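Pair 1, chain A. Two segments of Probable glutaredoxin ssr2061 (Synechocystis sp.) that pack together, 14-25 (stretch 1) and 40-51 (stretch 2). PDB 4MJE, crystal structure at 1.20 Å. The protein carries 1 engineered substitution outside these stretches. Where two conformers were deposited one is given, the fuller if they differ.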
# COMPACT_ATOMS: atom_id res chain seq x y z
N VAL A 14 -12.63 7.90 8.91
CA VAL A 14 -11.93 7.35 7.73
C VAL A 14 -10.47 7.06 8.11
O VAL A 14 -10.04 7.40 9.22
CB VAL A 14 -12.05 8.34 6.53
CG1 VAL A 14 -11.31 9.65 6.84
CG2 VAL A 14 -11.57 7.71 5.20
N SER A 15 -9.72 6.40 7.23
CA SER A 15 -8.33 6.05 7.51
C SER A 15 -7.51 5.94 6.22
O SER A 15 -8.04 6.10 5.12
CB SER A 15 -8.26 4.72 8.25
OG SER A 15 -8.89 3.70 7.49
N ALA A 16 -6.22 5.66 6.38
CA ALA A 16 -5.31 5.54 5.25
C ALA A 16 -5.80 4.46 4.30
O ALA A 16 -6.25 3.39 4.71
CB ALA A 16 -3.89 5.21 5.72
N LYS A 17 -5.73 4.77 3.01
CA LYS A 17 -6.04 3.84 1.94
C LYS A 17 -4.70 3.30 1.41
O LYS A 17 -3.93 4.04 0.78
CB LYS A 17 -6.83 4.58 0.87
CG LYS A 17 -7.27 3.74 -0.30
CD LYS A 17 -7.80 4.63 -1.41
CE LYS A 17 -8.18 3.85 -2.63
NZ LYS A 17 -8.60 4.76 -3.73
N ILE A 18 -4.41 2.04 1.70
CA ILE A 18 -3.14 1.42 1.33
C ILE A 18 -3.42 0.27 0.37
O ILE A 18 -4.19 -0.63 0.69
CB ILE A 18 -2.38 0.92 2.57
CG1 ILE A 18 -2.14 2.09 3.54
CG2 ILE A 18 -1.06 0.28 2.16
CD1 ILE A 18 -1.65 1.68 4.91
N GLU A 19 -2.81 0.33 -0.81
CA GLU A 19 -3.04 -0.64 -1.88
C GLU A 19 -1.73 -1.20 -2.38
O GLU A 19 -0.76 -0.45 -2.58
CB GLU A 19 -3.75 0.00 -3.07
CG GLU A 19 -5.07 0.67 -2.74
CD GLU A 19 -5.50 1.60 -3.85
OE1 GLU A 19 -6.31 1.19 -4.70
OE2 GLU A 19 -5.03 2.75 -3.88
N ILE A 20 -1.70 -2.50 -2.60
CA ILE A 20 -0.54 -3.12 -3.23
C ILE A 20 -0.99 -4.14 -4.26
O ILE A 20 -1.81 -5.02 -3.96
CB ILE A 20 0.41 -3.77 -2.19
CG1 ILE A 20 1.65 -4.34 -2.90
CG2 ILE A 20 -0.29 -4.84 -1.33
CD1 ILE A 20 2.74 -4.78 -1.98
N TYR A 21 -0.49 -3.98 -5.49
CA TYR A 21 -0.71 -4.92 -6.58
C TYR A 21 0.43 -5.95 -6.59
O TYR A 21 1.61 -5.59 -6.51
CB TYR A 21 -0.73 -4.24 -7.95
CG TYR A 21 -1.78 -3.17 -8.20
CD1 TYR A 21 -2.83 -3.39 -9.07
CD2 TYR A 21 -1.65 -1.90 -7.65
CE1 TYR A 21 -3.75 -2.39 -9.35
CE2 TYR A 21 -2.57 -0.90 -7.92
CZ TYR A 21 -3.59 -1.16 -8.76
OH TYR A 21 -4.48 -0.14 -9.06
N THR A 22 0.07 -7.22 -6.70
CA THR A 22 1.05 -8.29 -6.56
C THR A 22 0.78 -9.46 -7.51
O THR A 22 -0.32 -9.63 -8.02
CB THR A 22 1.00 -8.91 -5.15
OG1 THR A 22 -0.27 -9.53 -5.00
CG2 THR A 22 1.20 -7.91 -4.05
N TRP A 23 1.83 -10.27 -7.69
CA TRP A 23 1.65 -11.69 -7.93
C TRP A 23 2.02 -12.38 -6.61
O TRP A 23 3.00 -12.02 -5.97
CB TRP A 23 2.52 -12.19 -9.10
CG TRP A 23 1.87 -12.06 -10.43
CD1 TRP A 23 0.80 -11.26 -10.74
CD2 TRP A 23 2.23 -12.75 -11.63
NE1 TRP A 23 0.48 -11.42 -12.06
CE2 TRP A 23 1.33 -12.33 -12.63
CE3 TRP A 23 3.22 -13.69 -11.97
CZ2 TRP A 23 1.39 -12.81 -13.94
CZ3 TRP A 23 3.29 -14.15 -13.27
CH2 TRP A 23 2.38 -13.71 -14.23
N SER A 24 1.21 -13.35 -6.21
CA SER A 24 1.32 -13.99 -4.91
C SER A 24 2.70 -14.60 -4.67
O SER A 24 3.21 -14.61 -3.55
CB SER A 24 0.26 -15.08 -4.75
OG SER A 24 0.39 -16.07 -5.73
N THR A 25 3.30 -15.11 -5.74
CA THR A 25 4.54 -15.87 -5.66
C THR A 25 5.76 -15.09 -6.16
O THR A 25 6.85 -15.64 -6.30
CB THR A 25 4.40 -17.18 -6.44
OG1 THR A 25 3.83 -16.89 -7.72
CG2 THR A 25 3.50 -18.16 -5.70
N GLY A 40 1.62 -3.66 10.72
CA GLY A 40 0.35 -3.87 11.42
C GLY A 40 -0.81 -3.07 10.85
O GLY A 40 -1.91 -3.08 11.41
N VAL A 41 -0.58 -2.40 9.73
CA VAL A 41 -1.60 -1.56 9.10
C VAL A 41 -2.60 -2.41 8.32
O VAL A 41 -2.33 -3.52 7.89
CB VAL A 41 -0.94 -0.54 8.15
CG1 VAL A 41 -0.02 0.39 8.95
CG2 VAL A 41 -0.18 -1.26 7.01
N GLU A 42 -3.78 -1.84 8.17
CA GLU A 42 -4.82 -2.42 7.35
C GLU A 42 -4.55 -2.04 5.90
O GLU A 42 -4.31 -0.86 5.62
CB GLU A 42 -6.15 -1.84 7.80
CG GLU A 42 -7.33 -2.21 6.96
CD GLU A 42 -8.54 -1.33 7.23
OE1 GLU A 42 -8.38 -0.21 7.79
OE2 GLU A 42 -9.66 -1.75 6.88
N PHE A 43 -4.56 -3.01 5.00
CA PHE A 43 -4.26 -2.72 3.60
C PHE A 43 -4.97 -3.70 2.67
O PHE A 43 -5.39 -4.79 3.08
CB PHE A 43 -2.75 -2.66 3.33
CG PHE A 43 -2.03 -3.98 3.42
CD1 PHE A 43 -1.80 -4.73 2.28
CD2 PHE A 43 -1.55 -4.44 4.63
CE1 PHE A 43 -1.12 -5.92 2.35
CE2 PHE A 43 -0.88 -5.64 4.71
CZ PHE A 43 -0.65 -6.37 3.56
N GLN A 44 -5.11 -3.29 1.41
CA GLN A 44 -5.78 -4.08 0.37
C GLN A 44 -4.74 -4.57 -0.62
O GLN A 44 -3.94 -3.78 -1.15
CB GLN A 44 -6.83 -3.21 -0.33
CG GLN A 44 -7.86 -3.97 -1.13
CD GLN A 44 -8.83 -4.74 -0.26
OE1 GLN A 44 -8.89 -4.54 0.95
NE2 GLN A 44 -9.62 -5.60 -0.89
N GLU A 45 -4.73 -5.87 -0.86
CA GLU A 45 -3.82 -6.46 -1.83
C GLU A 45 -4.62 -6.86 -3.07
O GLU A 45 -5.59 -7.62 -2.98
CB GLU A 45 -3.15 -7.71 -1.25
CG GLU A 45 -2.32 -8.49 -2.28
CD GLU A 45 -1.79 -9.82 -1.79
OE1 GLU A 45 -2.15 -10.29 -0.68
OE2 GLU A 45 -0.98 -10.42 -2.54
N TYR A 46 -4.20 -6.34 -4.22
CA TYR A 46 -4.78 -6.74 -5.48
C TYR A 46 -3.87 -7.83 -6.04
O TYR A 46 -2.86 -7.54 -6.66
CB TYR A 46 -4.86 -5.54 -6.42
CG TYR A 46 -5.57 -4.35 -5.86
CD1 TYR A 46 -6.74 -4.49 -5.12
CD2 TYR A 46 -5.10 -3.08 -6.07
CE1 TYR A 46 -7.42 -3.40 -4.62
CE2 TYR A 46 -5.75 -1.99 -5.57
CZ TYR A 46 -6.92 -2.15 -4.85
OH TYR A 46 -7.63 -1.08 -4.35
N CYS A 47 -4.18 -9.08 -5.73
CA CYS A 47 -3.42 -10.16 -6.27
C CYS A 47 -3.91 -10.48 -7.67
O CYS A 47 -5.05 -10.93 -7.86
CB CYS A 47 -3.48 -11.37 -5.35
SG CYS A 47 -2.58 -12.77 -5.93
N ILE A 48 -3.05 -10.21 -8.64
CA ILE A 48 -3.47 -10.23 -10.03
C ILE A 48 -2.78 -11.33 -10.82
O ILE A 48 -2.66 -11.22 -12.04
CB ILE A 48 -3.31 -8.83 -10.69
CG1 ILE A 48 -1.85 -8.35 -10.69
CG2 ILE A 48 -4.18 -7.80 -9.96
CD1 ILE A 48 -1.59 -7.10 -11.57
N ASP A 49 -2.39 -12.42 -10.14
CA ASP A 49 -1.85 -13.62 -10.81
C ASP A 49 -2.64 -13.93 -12.08
O ASP A 49 -3.84 -14.16 -12.02
CB ASP A 49 -1.94 -14.88 -9.93
CG ASP A 49 -1.12 -14.80 -8.67
OD1 ASP A 49 -0.70 -13.71 -8.26
OD2 ASP A 49 -0.91 -15.87 -8.07
N GLY A 50 -1.95 -13.97 -13.21
CA GLY A 50 -2.56 -14.39 -14.45
C GLY A 50 -3.62 -13.45 -15.02
O GLY A 50 -4.31 -13.81 -15.97
N ASP A 51 -3.71 -12.24 -14.49
CA ASP A 51 -4.77 -11.32 -14.89
C ASP A 51 -4.18 -10.15 -15.67
O ASP A 51 -3.74 -9.15 -15.10
CB ASP A 51 -5.53 -10.86 -13.64
CG ASP A 51 -6.86 -10.24 -13.97
OD1 ASP A 51 -6.93 -9.52 -14.97
OD2 ASP A 51 -7.82 -10.48 -13.20
O HOH W 1 -6.64 1.72 8.80
O HOH W 2 -9.10 1.69 5.56
O HOH W 3 -5.86 0.70 3.85
O HOH W 4 -0.98 -9.77 -14.13

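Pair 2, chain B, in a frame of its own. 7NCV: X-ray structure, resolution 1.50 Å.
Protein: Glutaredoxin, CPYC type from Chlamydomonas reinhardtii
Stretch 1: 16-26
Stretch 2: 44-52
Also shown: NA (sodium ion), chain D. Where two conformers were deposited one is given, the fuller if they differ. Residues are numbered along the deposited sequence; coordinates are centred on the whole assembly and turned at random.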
# COMPACT_ATOMS: atom_id res chain seq x y z
N SER B 16 -4.97 9.81 -5.01
CA SER B 16 -4.35 11.10 -4.74
C SER B 16 -2.95 11.00 -4.16
O SER B 16 -2.34 12.03 -3.82
CB SER B 16 -5.25 11.95 -3.82
OG SER B 16 -5.37 11.35 -2.54
N ASN B 17 -2.40 9.81 -4.00
CA ASN B 17 -1.04 9.61 -3.49
C ASN B 17 -0.26 8.84 -4.52
O ASN B 17 -0.76 7.84 -5.06
CB ASN B 17 -1.01 8.81 -2.18
CG ASN B 17 -1.46 9.67 -1.04
OD1 ASN B 17 -0.64 10.46 -0.52
ND2 ASN B 17 -2.78 9.68 -0.76
N LYS B 18 0.97 9.28 -4.81
CA LYS B 18 1.76 8.49 -5.76
C LYS B 18 2.05 7.09 -5.24
O LYS B 18 2.06 6.14 -6.03
CB LYS B 18 3.06 9.22 -6.09
CG LYS B 18 2.83 10.58 -6.81
CD LYS B 18 4.15 11.21 -7.16
CE LYS B 18 3.91 12.61 -7.71
NZ LYS B 18 3.37 12.56 -9.09
N VAL B 19 2.31 6.95 -3.95
CA VAL B 19 2.62 5.65 -3.33
C VAL B 19 1.92 5.63 -1.98
O VAL B 19 2.06 6.60 -1.21
CB VAL B 19 4.14 5.51 -3.10
CG1 VAL B 19 4.46 4.18 -2.40
CG2 VAL B 19 4.91 5.66 -4.41
N ILE B 20 1.13 4.59 -1.72
CA ILE B 20 0.47 4.49 -0.42
C ILE B 20 0.45 3.01 -0.04
O ILE B 20 0.24 2.12 -0.88
CB ILE B 20 -0.95 5.13 -0.44
CG1 ILE B 20 -1.63 4.97 0.93
CG2 ILE B 20 -1.83 4.49 -1.54
CD1 ILE B 20 -2.91 5.88 1.07
N VAL B 21 0.69 2.74 1.24
CA VAL B 21 0.74 1.38 1.78
C VAL B 21 -0.25 1.33 2.92
O VAL B 21 -0.14 2.14 3.87
CB VAL B 21 2.12 1.07 2.34
CG1 VAL B 21 2.15 -0.40 2.87
CG2 VAL B 21 3.20 1.29 1.29
N TYR B 22 -1.20 0.39 2.88
CA TYR B 22 -2.04 0.08 4.01
C TYR B 22 -1.34 -1.01 4.80
O TYR B 22 -0.88 -2.01 4.23
CB TYR B 22 -3.42 -0.39 3.53
CG TYR B 22 -4.20 0.82 3.06
CD1 TYR B 22 -4.94 1.56 3.98
CD2 TYR B 22 -4.04 1.32 1.76
CE1 TYR B 22 -5.58 2.76 3.62
CE2 TYR B 22 -4.70 2.50 1.36
CZ TYR B 22 -5.47 3.20 2.30
OH TYR B 22 -6.12 4.38 1.92
N SER B 23 -1.21 -0.79 6.11
CA SER B 23 -0.26 -1.55 6.93
C SER B 23 -0.82 -1.75 8.33
O SER B 23 -1.87 -1.20 8.69
CB SER B 23 1.04 -0.73 6.91
OG SER B 23 2.06 -1.21 7.81
N LYS B 24 -0.13 -2.57 9.13
CA LYS B 24 -0.26 -2.52 10.58
C LYS B 24 1.16 -2.48 11.15
O LYS B 24 2.12 -2.94 10.51
CB LYS B 24 -0.97 -3.72 11.16
CG LYS B 24 -2.43 -3.76 10.73
CD LYS B 24 -3.16 -5.02 11.23
CE LYS B 24 -4.60 -5.07 10.60
NZ LYS B 24 -5.18 -6.41 11.04
N THR B 25 1.30 -1.87 12.34
CA THR B 25 2.62 -1.69 12.96
C THR B 25 3.34 -3.03 13.15
O THR B 25 4.52 -3.15 12.80
CB THR B 25 2.48 -0.96 14.29
OG1 THR B 25 1.92 0.35 13.98
CG2 THR B 25 3.82 -0.78 15.03
N TYR B 26 2.64 -4.03 13.73
CA TYR B 26 3.24 -5.36 14.04
C TYR B 26 2.89 -6.26 12.86
O TYR B 26 1.83 -6.90 12.82
CB TYR B 26 2.70 -5.90 15.35
CG TYR B 26 3.50 -7.06 15.82
CD1 TYR B 26 3.22 -8.34 15.37
CD2 TYR B 26 4.51 -6.88 16.74
CE1 TYR B 26 3.98 -9.45 15.81
CE2 TYR B 26 5.26 -7.98 17.21
CZ TYR B 26 4.98 -9.24 16.74
OH TYR B 26 5.78 -10.28 17.18
N LYS B 44 9.17 9.36 1.98
CA LYS B 44 8.46 10.22 1.03
C LYS B 44 7.03 9.81 0.76
O LYS B 44 6.36 10.51 -0.01
CB LYS B 44 9.24 10.29 -0.30
CG LYS B 44 10.64 10.92 -0.18
CD LYS B 44 11.38 10.99 -1.53
CE LYS B 44 12.71 11.68 -1.41
NZ LYS B 44 13.36 11.71 -2.75
N TYR B 45 6.55 8.69 1.32
CA TYR B 45 5.29 8.09 0.88
C TYR B 45 4.41 7.86 2.08
O TYR B 45 4.89 7.67 3.21
CB TYR B 45 5.49 6.76 0.11
CG TYR B 45 6.21 5.65 0.89
CD1 TYR B 45 7.61 5.59 0.92
CD2 TYR B 45 5.49 4.71 1.66
CE1 TYR B 45 8.31 4.62 1.65
CE2 TYR B 45 6.15 3.76 2.39
CZ TYR B 45 7.55 3.70 2.38
OH TYR B 45 8.20 2.76 3.11
N THR B 46 3.14 7.65 1.78
CA THR B 46 2.12 7.51 2.80
C THR B 46 2.00 6.06 3.28
O THR B 46 1.87 5.14 2.46
CB THR B 46 0.76 7.94 2.26
OG1 THR B 46 0.82 9.35 2.10
CG2 THR B 46 -0.33 7.67 3.26
N VAL B 47 2.01 5.87 4.59
CA VAL B 47 1.60 4.62 5.23
C VAL B 47 0.39 4.89 6.10
O VAL B 47 0.39 5.84 6.88
CB VAL B 47 2.73 4.03 6.11
CG1 VAL B 47 2.27 2.74 6.77
CG2 VAL B 47 3.96 3.78 5.25
N VAL B 48 -0.66 4.07 5.95
CA VAL B 48 -1.86 4.14 6.78
C VAL B 48 -1.81 2.90 7.67
O VAL B 48 -2.04 1.78 7.20
CB VAL B 48 -3.14 4.15 5.94
CG1 VAL B 48 -4.36 4.28 6.89
CG2 VAL B 48 -3.12 5.29 4.92
N GLU B 49 -1.52 3.09 8.96
CA GLU B 49 -1.54 1.95 9.88
C GLU B 49 -2.94 1.72 10.39
O GLU B 49 -3.63 2.67 10.80
CB GLU B 49 -0.60 2.22 11.06
CG GLU B 49 0.88 2.51 10.67
CD GLU B 49 1.66 1.32 10.12
OE1 GLU B 49 1.08 0.24 9.89
OE2 GLU B 49 2.87 1.55 9.89
N LEU B 50 -3.37 0.46 10.40
CA LEU B 50 -4.77 0.15 10.65
C LEU B 50 -5.08 -0.39 12.06
O LEU B 50 -6.27 -0.45 12.42
CB LEU B 50 -5.28 -0.85 9.60
CG LEU B 50 -5.29 -0.34 8.16
CD1 LEU B 50 -5.82 -1.48 7.23
CD2 LEU B 50 -6.21 0.85 8.04
N GLU B 51 -4.07 -0.82 12.85
CA GLU B 51 -4.40 -1.56 14.06
C GLU B 51 -5.14 -0.73 15.10
O GLU B 51 -5.87 -1.31 15.91
CB GLU B 51 -3.13 -2.21 14.66
CG GLU B 51 -2.22 -1.20 15.33
CD GLU B 51 -1.27 -0.50 14.38
OE1 GLU B 51 -1.26 -0.70 13.13
OE2 GLU B 51 -0.47 0.32 14.90
N ASN B 52 -5.01 0.61 15.10
CA ASN B 52 -5.75 1.44 16.05
C ASN B 52 -6.92 2.14 15.38
O ASN B 52 -7.49 3.05 15.99
CB ASN B 52 -4.83 2.46 16.73
CG ASN B 52 -3.78 1.80 17.62
OD1 ASN B 52 -4.03 0.74 18.18
ND2 ASN B 52 -2.65 2.44 17.80
NA NA D . -3.69 2.61 13.64
O HOH W 5 2.11 10.00 -0.14
O HOH W 6 3.82 2.10 12.82
O HOH W 7 -1.27 2.99 14.86

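What backbone arrangement do the two pairs share? Each is a pair of neighbouring parallel strands, 18-22 beside 44-47 in pair 1 and 19-23 beside 46-49 in pair 2, and fourteen central residues superpose with an RMSD of 0.4 Å. The strand directions differ by 20° and 18°. In pair 1 the ladder runs from Q44(A) N to I18(A) O (2.9 Å) up to I48(A) N to T22(A) O (2.9 Å). Pair 2 repeats it at the matching positions, from T46(B) N to V19(B) O, weak at 3.3 Å, up to L50(B) N to S23(B) O (2.8 Å).

How is the sheet face bearing Y21(A) and Y22(B) filled? The two tyrosines coincide, but their neighbours differ. In pair 1, Y46(A) turns its ring edge toward the face of Y21(A), with centroids 4.9 Å apart, and its OH donates a hydrogen bond to OE1 of E19(A) at 2.6 Å. A carboxylate on this face thus finds a partner within the contact. In pair 2 the matching positions are V48(B) and I20(B), and the packing is apolar: V48(B) CG2 lies 3.9 Å from I20(B) CD1, and V48(B) CB lies 3.6 Å from Y22(B) CE1.

What happens to the hydroxyl on the opposite face? T22(A) and S23(B) match, and each donates to a glutamate, but from different positions. T22(A) OG1 reaches OE2 of E45(A) at 2.7 Å, whereas S23(B) OG reaches OE1 of E49(B), also at 2.7 Å. E45(A) matches V47(B), and E49(B) matches C47(A), so the acceptor has moved two residues along the strand. The aromatic contact on this face is more alike in the two pairs: F43(A) CD1 lies 3.9 Å from I20(A) CG2, and Y45(B) CE2 lies 4.0 Å from V21(B) CG2.

How are the chains fastened beyond the strands? Here the solution is nearly the same. Both oxygens of D49(A) accept from S24(A), OD1 from N at 2.8 Å and OD2 from OG at 2.7 Å. The longer E51(B) does likewise for T25(B), with OE1 2.9 Å from N and OE2 2.6 Å from OG1; the carboxylate-bearing side chains have centres only 0.3 Å apart after superposition. The preceding residues differ more. W23(A) lays a ring face against CA of D49(A), 3.7 Å from the centroid of its five-membered ring, while at the matching position K24(B) CG lies 4.2 Å from L50(B) CB and the end of the lysine leads away.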